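Local coordinates for protein GH18 chiitnase (Pseudoalteromonas aurantia, PDB 6K7Z) that probably cleaves chitin internally as a family 18 glycoside hydrolase, an endochitinase built on a TIM-barrel catalytic domain, at residues S2-Y7 with P22-N27. Sequence-based numbering, arbitrary orientation.
Sequences SKTITY and PYDVVN
Thr4 O accepts two backbone N-H groups where the loop 22-24 leads into strand 25-27: Asp24 N at 2.9 Å, tilted from the carbonyl plane, and Val25 N at 3.2 Å, nearly in line with the C=O. Asp24 answers with its side chain, OD2 taking Thr4 N at 3.0 Å on its anti side, while chi1 of 52° places Thr4 OG1 beside Pro22 O, at 2.5 Å unusually short for a hydrogen bond and doubtful in its exact length. Parallel pairing then continues through Thr6 N to Val25 O and an almost straight bond from Asn27 N to Thr6 O (2.8 Å). On one face of the sheet Thr6 CG2 sits over the centre of the Tyr23 ring, 3.6 Å from its centroid, a CH-pi contact; Thr6 OG1 and Tyr23 OH both bond Asn259. On the other, Ile5 CG1 lies beside Val25 CB, and Asn27 lays CB and ND2 over one face of Tyr7, ND2 3.2 Å from CZ toward the rim, the amide and ring planes 69° apart. Tyr7 OH bonds Asp113. With strand 256-260 flanking residues 3-7 on their other edge, strands 3-7 and 25-27 are neighbouring parallel strands of the (beta/alpha)8 TIM barrel of family 18 chitinases.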
ATOM      1  N   SER A   2       5.436  -3.638  15.465  1.00 24.45           N
ATOM      2  CA  SER A   2       4.436  -3.622  14.440  1.00 21.17           C
ATOM      3  C   SER A   2       4.234  -2.199  14.040  1.00 20.28           C
ATOM      4  O   SER A   2       4.519  -1.315  14.778  1.00 24.33           O
ATOM      5  CB  SER A   2       3.157  -4.125  14.995  1.00 23.29           C
ATOM      6  OG  SER A   2       2.894  -3.350  16.097  1.00 35.33           O
ATOM      7  N   LYS A   3       3.701  -1.995  12.852  1.00 20.42           N
ATOM      8  CA  LYS A   3       3.528  -0.666  12.282  1.00 16.30           C
ATOM      9  C   LYS A   3       2.055  -0.439  12.009  1.00 13.81           C
ATOM     10  O   LYS A   3       1.394  -1.363  11.731  1.00 15.35           O
ATOM     11  CB  LYS A   3       4.190  -0.627  10.925  1.00 19.96           C
ATOM     12  CG  LYS A   3       5.690  -0.521  10.863  1.00 23.74           C
ATOM     13  CD  LYS A   3       6.172  -0.681   9.435  1.00 24.58           C
ATOM     14  CE  LYS A   3       7.665  -0.918   9.358  1.00 26.66           C
ATOM     15  NZ  LYS A   3       8.203  -1.845  10.335  1.00 25.21           N
ATOM     16  N   THR A   4       1.613   0.801  12.052  1.00 13.11           N
ATOM     17  CA  THR A   4       0.250   1.212  11.727  1.00 13.10           C
ATOM     18  C   THR A   4       0.331   2.100  10.487  1.00 12.42           C
ATOM     19  O   THR A   4       1.100   2.981  10.447  1.00 11.35           O
ATOM     20  CB  THR A   4      -0.475   1.870  12.888  1.00 13.71           C
ATOM     21  OG1 THR A   4       0.297   2.899  13.420  1.00 15.84           O
ATOM     22  CG2 THR A   4      -0.762   0.801  13.917  1.00 14.11           C
ATOM     23  N   ILE A   5      -0.496   1.776   9.503  1.00 10.44           N
ATOM     24  CA  ILE A   5      -0.429   2.407   8.196  1.00 10.14           C
ATOM     25  C   ILE A   5      -1.840   2.785   7.770  1.00 10.94           C
ATOM     26  O   ILE A   5      -2.793   2.038   8.014  1.00  9.95           O
ATOM     27  CB  ILE A   5       0.240   1.464   7.180  1.00 10.38           C
ATOM     28  CG1 ILE A   5       1.624   1.064   7.704  1.00 14.33           C
ATOM     29  CG2 ILE A   5       0.345   2.113   5.789  1.00 11.06           C
ATOM     30  CD1 ILE A   5       2.422   0.255   6.765  1.00 15.53           C
ATOM     31  N   THR A   6      -1.983   3.952   7.143  1.00  8.54           N
ATOM     32  CA  THR A   6      -3.279   4.318   6.592  1.00  9.18           C
ATOM     33  C   THR A   6      -3.078   4.965   5.237  1.00  9.93           C
ATOM     34  O   THR A   6      -2.017   5.520   4.949  1.00 12.83           O
ATOM     35  CB  THR A   6      -4.070   5.258   7.528  1.00 10.31           C
ATOM     36  OG1 THR A   6      -5.381   5.489   6.989  1.00  9.93           O
ATOM     37  CG2 THR A   6      -3.340   6.589   7.737  1.00 10.22           C
ATOM     38  N   TYR A   7      -4.110   4.880   4.400  1.00  9.25           N
ATOM     39  CA  TYR A   7      -4.176   5.619   3.146  1.00 10.62           C
ATOM     40  C   TYR A   7      -5.006   6.884   3.310  1.00 11.06           C
ATOM     41  O   TYR A   7      -6.067   6.870   3.939  1.00 11.64           O
ATOM     42  CB  TYR A   7      -4.783   4.780   2.026  1.00 12.26           C
ATOM     43  CG  TYR A   7      -3.856   3.722   1.491  1.00 12.63           C
ATOM     44  CD1 TYR A   7      -3.711   2.508   2.162  1.00  8.36           C
ATOM     45  CD2 TYR A   7      -3.127   3.935   0.336  1.00  9.94           C
ATOM     46  CE1 TYR A   7      -2.855   1.540   1.705  1.00  9.23           C
ATOM     47  CE2 TYR A   7      -2.261   2.956  -0.144  1.00  8.59           C
ATOM     48  CZ  TYR A   7      -2.138   1.767   0.550  1.00  8.32           C
ATOM     49  OH  TYR A   7      -1.296   0.791   0.104  1.00 10.91           O
ATOM     50  N   PRO A  22      -1.742   7.445  16.485  1.00 15.50           N
ATOM     51  CA  PRO A  22      -0.657   6.446  16.527  1.00 14.49           C
ATOM     52  C   PRO A  22      -0.456   5.734  15.192  1.00 16.23           C
ATOM     53  O   PRO A  22      -0.540   4.498  15.093  1.00 19.99           O
ATOM     54  CB  PRO A  22      -1.127   5.503  17.643  1.00 17.27           C
ATOM     55  CG  PRO A  22      -2.606   5.563  17.573  1.00 14.29           C
ATOM     56  CD  PRO A  22      -2.956   6.969  17.179  1.00 13.10           C
ATOM     57  N   TYR A  23      -0.205   6.521  14.146  1.00 13.07           N
ATOM     58  CA  TYR A  23       0.201   6.002  12.843  1.00 14.30           C
ATOM     59  C   TYR A  23       1.710   6.080  12.694  1.00 14.71           C
ATOM     60  O   TYR A  23       2.343   7.033  13.154  1.00 15.97           O
ATOM     61  CB  TYR A  23      -0.438   6.778  11.688  1.00 11.91           C
ATOM     62  CG  TYR A  23      -1.891   6.431  11.467  1.00 11.40           C
ATOM     63  CD1 TYR A  23      -2.256   5.174  11.002  1.00 12.03           C
ATOM     64  CD2 TYR A  23      -2.892   7.368  11.717  1.00 11.75           C
ATOM     65  CE1 TYR A  23      -3.585   4.841  10.809  1.00  9.56           C
ATOM     66  CE2 TYR A  23      -4.224   7.054  11.522  1.00 10.55           C
ATOM     67  CZ  TYR A  23      -4.564   5.791  11.065  1.00 11.22           C
ATOM     68  OH  TYR A  23      -5.895   5.489  10.872  1.00 12.76           O
ATOM     69  N   ASP A  24       2.281   5.078  12.041  1.00 12.50           N
ATOM     70  CA  ASP A  24       3.684   5.148  11.668  1.00 12.27           C
ATOM     71  C   ASP A  24       3.887   5.628  10.244  1.00 14.32           C
ATOM     72  O   ASP A  24       4.883   6.309   9.966  1.00 15.04           O
ATOM     73  CB  ASP A  24       4.345   3.781  11.839  1.00 15.83           C
ATOM     74  CG  ASP A  24       4.318   3.310  13.267  1.00 15.63           C
ATOM     75  OD1 ASP A  24       4.787   4.067  14.146  1.00 19.71           O
ATOM     76  OD2 ASP A  24       3.814   2.197  13.512  1.00 13.88           O
ATOM     77  N   VAL A  25       2.958   5.311   9.346  1.00 12.13           N
ATOM     78  CA  VAL A  25       3.107   5.599   7.923  1.00 10.18           C
ATOM     79  C   VAL A  25       1.774   6.086   7.381  1.00 11.27           C
ATOM     80  O   VAL A  25       0.728   5.487   7.652  1.00 10.87           O
ATOM     81  CB  VAL A  25       3.555   4.350   7.136  1.00 12.82           C
ATOM     82  CG1 VAL A  25       3.761   4.698   5.669  1.00 11.40           C
ATOM     83  CG2 VAL A  25       4.815   3.747   7.733  1.00 15.65           C
ATOM     84  N   VAL A  26       1.812   7.147   6.588  1.00  8.78           N
ATOM     85  CA  VAL A  26       0.640   7.629   5.874  1.00 10.61           C
ATOM     86  C   VAL A  26       0.951   7.569   4.389  1.00  9.24           C
ATOM     87  O   VAL A  26       1.946   8.153   3.937  1.00 13.20           O
ATOM     88  CB  VAL A  26       0.252   9.050   6.303  1.00 10.21           C
ATOM     89  CG1 VAL A  26      -0.807   9.600   5.368  1.00 10.68           C
ATOM     90  CG2 VAL A  26      -0.234   9.035   7.750  1.00 11.98           C
ATOM     91  N   ASN A  27       0.109   6.861   3.634  1.00 10.37           N
ATOM     92  CA  ASN A  27       0.224   6.768   2.184  1.00  9.17           C
ATOM     93  C   ASN A  27      -0.720   7.783   1.556  1.00 11.33           C
ATOM     94  O   ASN A  27      -1.937   7.653   1.682  1.00 11.21           O
ATOM     95  CB  ASN A  27      -0.135   5.374   1.669  1.00  9.44           C
ATOM     96  CG  ASN A  27       0.746   4.281   2.236  1.00 10.78           C
ATOM     97  OD1 ASN A  27       1.909   4.507   2.543  1.00 11.28           O
ATOM     98  ND2 ASN A  27       0.198   3.069   2.334  1.00  8.79           N
TER